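Polyketide biosynthesis 3-hydroxy-3-methylglutaryl-ACP synthase PksG (Bacillus subtilis, PDB 4YXT) catalyses the aldol condensation of an acetyl group carried by an acyl carrier protein with a beta-ketothioester polyketide intermediate during biosynthesis of the antibiotic bacillaene. Local coordinates at residues 58-61 with 62-66; 87-91 with 92-96. The protein carries 1 engineered substitution. All coordinates share one frame; numbering follows the deposited sequence.

Contact 1: residues 58-61 with 62-66; sequences AAKP and IIDAL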
ATOM      1  N   ALA A  58       6.494  18.104  -4.637  1.00 20.78           N
ATOM      2  CA  ALA A  58       5.810  17.832  -5.901  1.00 21.70           C
ATOM      3  C   ALA A  58       4.358  18.274  -5.882  1.00 20.63           C
ATOM      4  O   ALA A  58       3.860  18.772  -6.879  1.00 24.29           O
ATOM      5  CB  ALA A  58       5.942  16.356  -6.305  1.00 22.13           C
ATOM      6  N   ALA A  59       3.638  18.089  -4.781  1.00 20.77           N
ATOM      7  CA  ALA A  59       2.177  18.321  -4.813  1.00 19.75           C
ATOM      8  C   ALA A  59       1.771  19.764  -4.549  1.00 20.41           C
ATOM      9  O   ALA A  59       0.693  20.251  -4.978  1.00 17.47           O
ATOM     10  CB  ALA A  59       1.496  17.422  -3.810  1.00 19.36           C
ATOM     11  N   LYS A  60       2.619  20.443  -3.822  1.00 20.34           N
ATOM     12  CA  LYS A  60       2.352  21.811  -3.375  1.00 24.96           C
ATOM     13  C   LYS A  60       1.886  22.710  -4.533  1.00 25.77           C
ATOM     14  O   LYS A  60       0.820  23.386  -4.426  1.00 26.67           O
ATOM     15  CB  LYS A  60       3.577  22.319  -2.597  1.00 29.12           C
ATOM     16  CG  LYS A  60       3.625  23.818  -2.221  1.00 33.72           C
ATOM     17  CD  LYS A  60       3.013  24.099  -0.860  1.00 37.17           C
ATOM     18  CE  LYS A  60       3.591  25.354  -0.230  1.00 40.51           C
ATOM     19  NZ  LYS A  60       3.759  26.464  -1.221  1.00 44.80           N
ATOM     20  N   PRO A  61       2.614  22.686  -5.672  1.00 26.55           N
ATOM     21  CA  PRO A  61       2.171  23.534  -6.752  1.00 27.64           C
ATOM     22  C   PRO A  61       0.803  23.166  -7.329  1.00 27.35           C
ATOM     23  O   PRO A  61       0.078  24.034  -7.821  1.00 28.41           O
ATOM     24  CB  PRO A  61       3.301  23.398  -7.784  1.00 27.65           C
ATOM     25  CG  PRO A  61       4.529  23.167  -6.937  1.00 27.14           C
ATOM     26  CD  PRO A  61       4.003  22.238  -5.881  1.00 28.15           C
ATOM     27  N   ILE A  62       0.434  21.900  -7.237  1.00 25.71           N
ATOM     28  CA  ILE A  62      -0.885  21.505  -7.625  1.00 25.69           C
ATOM     29  C   ILE A  62      -1.867  22.078  -6.644  1.00 27.95           C
ATOM     30  O   ILE A  62      -2.807  22.751  -7.026  1.00 28.26           O
ATOM     31  CB  ILE A  62      -1.059  19.991  -7.661  1.00 26.07           C
ATOM     32  CG1 ILE A  62      -0.120  19.373  -8.697  1.00 25.04           C
ATOM     33  CG2 ILE A  62      -2.515  19.690  -8.010  1.00 25.88           C
ATOM     34  CD1 ILE A  62      -0.256  17.860  -8.792  1.00 28.09           C
ATOM     35  N   ILE A  63      -1.605  21.877  -5.372  1.00 28.71           N
ATOM     36  CA  ILE A  63      -2.566  22.289  -4.386  1.00 33.26           C
ATOM     37  C   ILE A  63      -2.701  23.831  -4.397  1.00 34.07           C
ATOM     38  O   ILE A  63      -3.816  24.370  -4.305  1.00 31.47           O
ATOM     39  CB  ILE A  63      -2.221  21.694  -3.011  1.00 33.71           C
ATOM     40  CG1 ILE A  63      -2.332  20.151  -3.024  1.00 33.41           C
ATOM     41  CG2 ILE A  63      -3.141  22.243  -1.962  1.00 36.47           C
ATOM     42  CD1 ILE A  63      -3.585  19.604  -3.690  1.00 33.98           C
ATOM     43  N   ASP A  64      -1.584  24.535  -4.577  1.00 38.72           N
ATOM     44  CA  ASP A  64      -1.648  26.012  -4.604  1.00 38.13           C
ATOM     45  C   ASP A  64      -2.494  26.486  -5.754  1.00 40.36           C
ATOM     46  O   ASP A  64      -3.170  27.489  -5.626  1.00 38.52           O
ATOM     47  CB  ASP A  64      -0.282  26.655  -4.663  1.00 37.32           C
ATOM     48  CG  ASP A  64       0.465  26.505  -3.384  1.00 40.13           C
ATOM     49  OD1 ASP A  64      -0.171  26.075  -2.401  1.00 43.83           O
ATOM     50  OD2 ASP A  64       1.680  26.819  -3.350  1.00 43.69           O
ATOM     51  N   ALA A  65      -2.536  25.747  -6.860  1.00 41.29           N
ATOM     52  CA  ALA A  65      -3.342  26.234  -7.995  1.00 39.14           C
ATOM     53  C   ALA A  65      -4.854  25.974  -7.807  1.00 40.62           C
ATOM     54  O   ALA A  65      -5.647  26.431  -8.621  1.00 43.30           O
ATOM     55  CB  ALA A  65      -2.841  25.656  -9.319  1.00 34.75           C
ATOM     56  N   LEU A  66      -5.268  25.276  -6.749  1.00 38.04           N
ATOM     57  CA  LEU A  66      -6.688  24.934  -6.605  1.00 35.85           C
ATOM     58  C   LEU A  66      -7.403  25.905  -5.676  1.00 34.33           C
ATOM     59  O   LEU A  66      -6.827  26.431  -4.721  1.00 36.75           O
ATOM     60  CB  LEU A  66      -6.896  23.512  -6.030  1.00 35.03           C
ATOM     61  CG  LEU A  66      -6.170  22.282  -6.586  1.00 32.26           C
ATOM     62  CD1 LEU A  66      -6.277  21.105  -5.610  1.00 31.57           C
ATOM     63  CD2 LEU A  66      -6.756  21.925  -7.925  1.00 29.58           C
TER

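Contact 2: residues 87-91 with 92-96; sequences FGKSL and STYIH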
ATOM      1  N   PHE A  87       7.562   1.014   9.455  1.00 23.22           N
ATOM      2  CA  PHE A  87       6.839  -0.209   9.091  1.00 25.39           C
ATOM      3  C   PHE A  87       5.313  -0.060   9.038  1.00 25.96           C
ATOM      4  O   PHE A  87       4.678  -0.790   8.266  1.00 24.26           O
ATOM      5  CB  PHE A  87       7.290  -1.400   9.945  1.00 27.82           C
ATOM      6  CG  PHE A  87       8.584  -1.973   9.455  1.00 29.44           C
ATOM      7  CD1 PHE A  87       9.782  -1.287   9.677  1.00 30.13           C
ATOM      8  CD2 PHE A  87       8.597  -3.100   8.668  1.00 29.97           C
ATOM      9  CE1 PHE A  87      10.969  -1.766   9.152  1.00 33.10           C
ATOM     10  CE2 PHE A  87       9.787  -3.587   8.144  1.00 31.20           C
ATOM     11  CZ  PHE A  87      10.976  -2.935   8.405  1.00 31.41           C
ATOM     12  N   GLY A  88       4.759   0.871   9.824  1.00 24.41           N
ATOM     13  CA  GLY A  88       3.315   1.059   9.949  1.00 27.06           C
ATOM     14  C   GLY A  88       2.818   2.442   9.560  1.00 26.22           C
ATOM     15  O   GLY A  88       1.914   2.590   8.752  1.00 26.34           O
ATOM     16  N   LYS A  89       3.425   3.466  10.133  1.00 26.94           N
ATOM     17  CA  LYS A  89       3.072   4.845   9.829  1.00 26.96           C
ATOM     18  C   LYS A  89       3.447   5.235   8.386  1.00 24.03           C
ATOM     19  O   LYS A  89       4.618   5.269   7.998  1.00 20.80           O
ATOM     20  CB  LYS A  89       3.746   5.774  10.822  1.00 30.36           C
ATOM     21  CG  LYS A  89       3.192   7.184  10.864  1.00 31.55           C
ATOM     22  CD  LYS A  89       4.047   7.989  11.837  1.00 33.12           C
ATOM     23  CE  LYS A  89       3.712   9.471  11.853  1.00 31.44           C
ATOM     24  NZ  LYS A  89       2.351   9.715  12.384  1.00 32.36           N
ATOM     25  N   SER A  90       2.440   5.536   7.581  1.00 19.49           N
ATOM     26  CA  SER A  90       2.713   5.902   6.225  1.00 20.76           C
ATOM     27  C   SER A  90       3.156   7.356   5.996  1.00 18.16           C
ATOM     28  O   SER A  90       2.831   8.288   6.730  1.00 19.94           O
ATOM     29  CB  SER A  90       1.481   5.639   5.322  1.00 20.50           C
ATOM     30  OG  SER A  90       0.535   6.622   5.527  1.00 21.12           O
ATOM     31  N   LEU A  91       3.880   7.527   4.914  1.00 18.43           N
ATOM     32  CA  LEU A  91       4.266   8.841   4.472  1.00 20.33           C
ATOM     33  C   LEU A  91       3.070   9.762   4.347  1.00 20.09           C
ATOM     34  O   LEU A  91       3.231  11.006   4.470  1.00 18.32           O
ATOM     35  CB  LEU A  91       4.978   8.731   3.123  1.00 21.67           C
ATOM     36  CG  LEU A  91       6.296   8.008   3.146  1.00 25.86           C
ATOM     37  CD1 LEU A  91       6.840   7.681   1.742  1.00 27.44           C
ATOM     38  CD2 LEU A  91       7.273   8.907   3.929  1.00 27.07           C
ATOM     39  N   SER A  92       1.909   9.192   3.988  1.00 20.57           N
ATOM     40  CA  SER A  92       0.722   9.994   3.726  1.00 21.37           C
ATOM     41  C   SER A  92       0.207  10.816   4.934  1.00 21.81           C
ATOM     42  O   SER A  92      -0.514  11.806   4.752  1.00 20.40           O
ATOM     43  CB  SER A  92      -0.437   9.133   3.193  1.00 20.83           C
ATOM     44  OG  SER A  92      -0.121   8.582   1.915  1.00 20.41           O
ATOM     45  N   THR A  93       0.539  10.394   6.153  1.00 23.67           N
ATOM     46  CA  THR A  93       0.186  11.140   7.349  1.00 22.90           C
ATOM     47  C   THR A  93       0.873  12.547   7.391  1.00 25.49           C
ATOM     48  O   THR A  93       0.212  13.594   7.550  1.00 27.77           O
ATOM     49  CB  THR A  93       0.500  10.318   8.606  1.00 24.15           C
ATOM     50  OG1 THR A  93       1.915  10.094   8.722  1.00 22.74           O
ATOM     51  CG2 THR A  93      -0.256   8.938   8.621  1.00 23.78           C
ATOM     52  N   TYR A  94       2.191  12.564   7.217  1.00 25.02           N
ATOM     53  CA  TYR A  94       2.971  13.803   7.119  1.00 24.16           C
ATOM     54  C   TYR A  94       2.619  14.638   5.890  1.00 26.48           C
ATOM     55  O   TYR A  94       2.476  15.851   5.997  1.00 26.44           O
ATOM     56  CB  TYR A  94       4.461  13.464   7.056  1.00 25.59           C
ATOM     57  CG  TYR A  94       5.038  12.963   8.367  1.00 26.11           C
ATOM     58  CD1 TYR A  94       5.010  13.778   9.491  1.00 27.82           C
ATOM     59  CD2 TYR A  94       5.572  11.698   8.491  1.00 27.01           C
ATOM     60  CE1 TYR A  94       5.525  13.369  10.676  1.00 28.47           C
ATOM     61  CE2 TYR A  94       6.107  11.268   9.686  1.00 29.50           C
ATOM     62  CZ  TYR A  94       6.090  12.121  10.779  1.00 30.06           C
ATOM     63  OH  TYR A  94       6.625  11.765  12.013  1.00 30.02           O
ATOM     64  N   ILE A  95       2.480  14.001   4.716  1.00 24.43           N
ATOM     65  CA  ILE A  95       2.128  14.737   3.511  1.00 24.55           C
ATOM     66  C   ILE A  95       0.799  15.462   3.704  1.00 22.99           C
ATOM     67  O   ILE A  95       0.663  16.609   3.371  1.00 22.55           O
ATOM     68  CB  ILE A  95       1.957  13.864   2.266  1.00 23.49           C
ATOM     69  CG1 ILE A  95       3.196  13.047   1.934  1.00 24.97           C
ATOM     70  CG2 ILE A  95       1.588  14.698   1.081  1.00 23.50           C
ATOM     71  CD1 ILE A  95       4.434  13.802   2.124  1.00 28.73           C
ATOM     72  N   HIS A  96      -0.177  14.761   4.245  1.00 24.38           N
ATOM     73  CA  HIS A  96      -1.477  15.341   4.527  1.00 24.93           C
ATOM     74  C   HIS A  96      -1.420  16.598   5.443  1.00 24.87           C
ATOM     75  O   HIS A  96      -2.054  17.616   5.172  1.00 23.91           O
ATOM     76  CB  HIS A  96      -2.339  14.251   5.160  1.00 24.44           C
ATOM     77  CG  HIS A  96      -3.650  14.725   5.646  1.00 21.75           C
ATOM     78  ND1 HIS A  96      -4.791  14.658   4.877  1.00 22.90           N
ATOM     79  CD2 HIS A  96      -4.019  15.264   6.826  1.00 21.12           C
ATOM     80  CE1 HIS A  96      -5.810  15.142   5.558  1.00 19.42           C
ATOM     81  NE2 HIS A  96      -5.373  15.495   6.748  1.00 21.47           N
TER

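Contact 1: residues 58-61 with 62-66
Lys60 lays its aliphatic chain across the carboxylate of Asp64, one helical turn further on, and closes a salt bridge at its end, NZ to OD2 at 3.0 Å. The lysine leaves the helix with CG anti to its own N (chi1 170°), and bends at chi2 and chi4 bring the ammonium round to the carboxylate. OD2 receives it on its syn lone pair, the side facing OD1, while methylene CG of Lys60 lies 3.8 Å from the same OD2. A long, flexible basic chain and a short acidic one suit this i to i+4 pairing on the outer side of a helix.

Beneath it the backbone repeats the spacing: Asp64 N gives a straight bond to Lys60 O (2.7 Å), and Ile63 N one to Ala59 O (2.8 Å). The bond from Ala65 N to Pro61 O is longer, 3.3 Å, with the donor above the carbonyl plane. Pro61 has no N-H to offer the preceding turn, and the helix kinks there.

The other side is apolar. Ile62 directs its branched chain onto Ala8 of strand 5-12 and Leu176 of strand 170-178, whereas small Ala58 and Ala59 let the backbone approach Ala174. Helix 51-64 thus lies against these two neighbouring strands of the central sheet, with Asn10 ND2 bonding to Ala58 O and Phe350 covering Pro61 and Ile62.

Contact 2: residues 87-91 with 92-96
Ser90 and Thr93 form the tight part of this contact, where the chain turns into helix 91-99. Ser90 O accepts twice: from Thr93 OG1 at 2.8 Å, nearly in line with the C=O bond, and from Thr93 N at 3.2 Å, which comes from above the carbonyl plane. Threonine suits the place because its hydroxyl, set between its own N and carbonyl carbon (chi1 65°), folds back onto the carbonyl of the N-cap residue, three positions earlier. That N-cap is Ser90, but its capping bond is weak: OG lies 3.3 Å from Ser92 N with an N-H...O angle of only 124°, and the hydroxyl also bonds Gln112 of the second subunit. One turn on, Ile95 N makes a straight bond of 3.1 Å to Leu91 O, and CG1 of Ile95 packs 3.3 Å from the same oxygen.

Looser is the side of Lys89. Its chain, extended until a bend at chi4, runs at about a right angle to the Tyr94 side chain, with CE obliquely placed 3.7 Å from Tyr94 CE2; any cation-pi attraction is weak. This side is not open to solvent: the lysine ends in a salt bridge to Glu197 of the second subunit, and Tyr94 OH bonds Arg414 N and His413 ND1. Leu91 and Ile95 instead press on Val52 of helix 51-64. The arrangement is a serine N-cap starting a helix at the dimer interface of a thiolase-like fold, with the Leu91 side chain about 9 Å from that of Ala82, the engineered replacement at the probable proton donor/acceptor site.

How the contacts relate
Both contacts belong to the N-terminal part shared by HMG-CoA synthases and their relatives, and contact 1 closes before contact 2 opens. Their centres are about 19 Å apart, and their nearest atoms, about 6 Å apart, do not touch. Helix 51-64 connects them: its last turns hold contact 1, while Val52 and Val56, earlier along it, meet the apolar side of helix 91-99. Strand 74-80 comes between the two helices in the chain and belongs to the same mixed sheet as 5-12 and 170-178. Contact 1 lies within one subunit, away from the catalytic residues, whereas contact 2 reaches the second subunit and the neighbourhood of the probable active site.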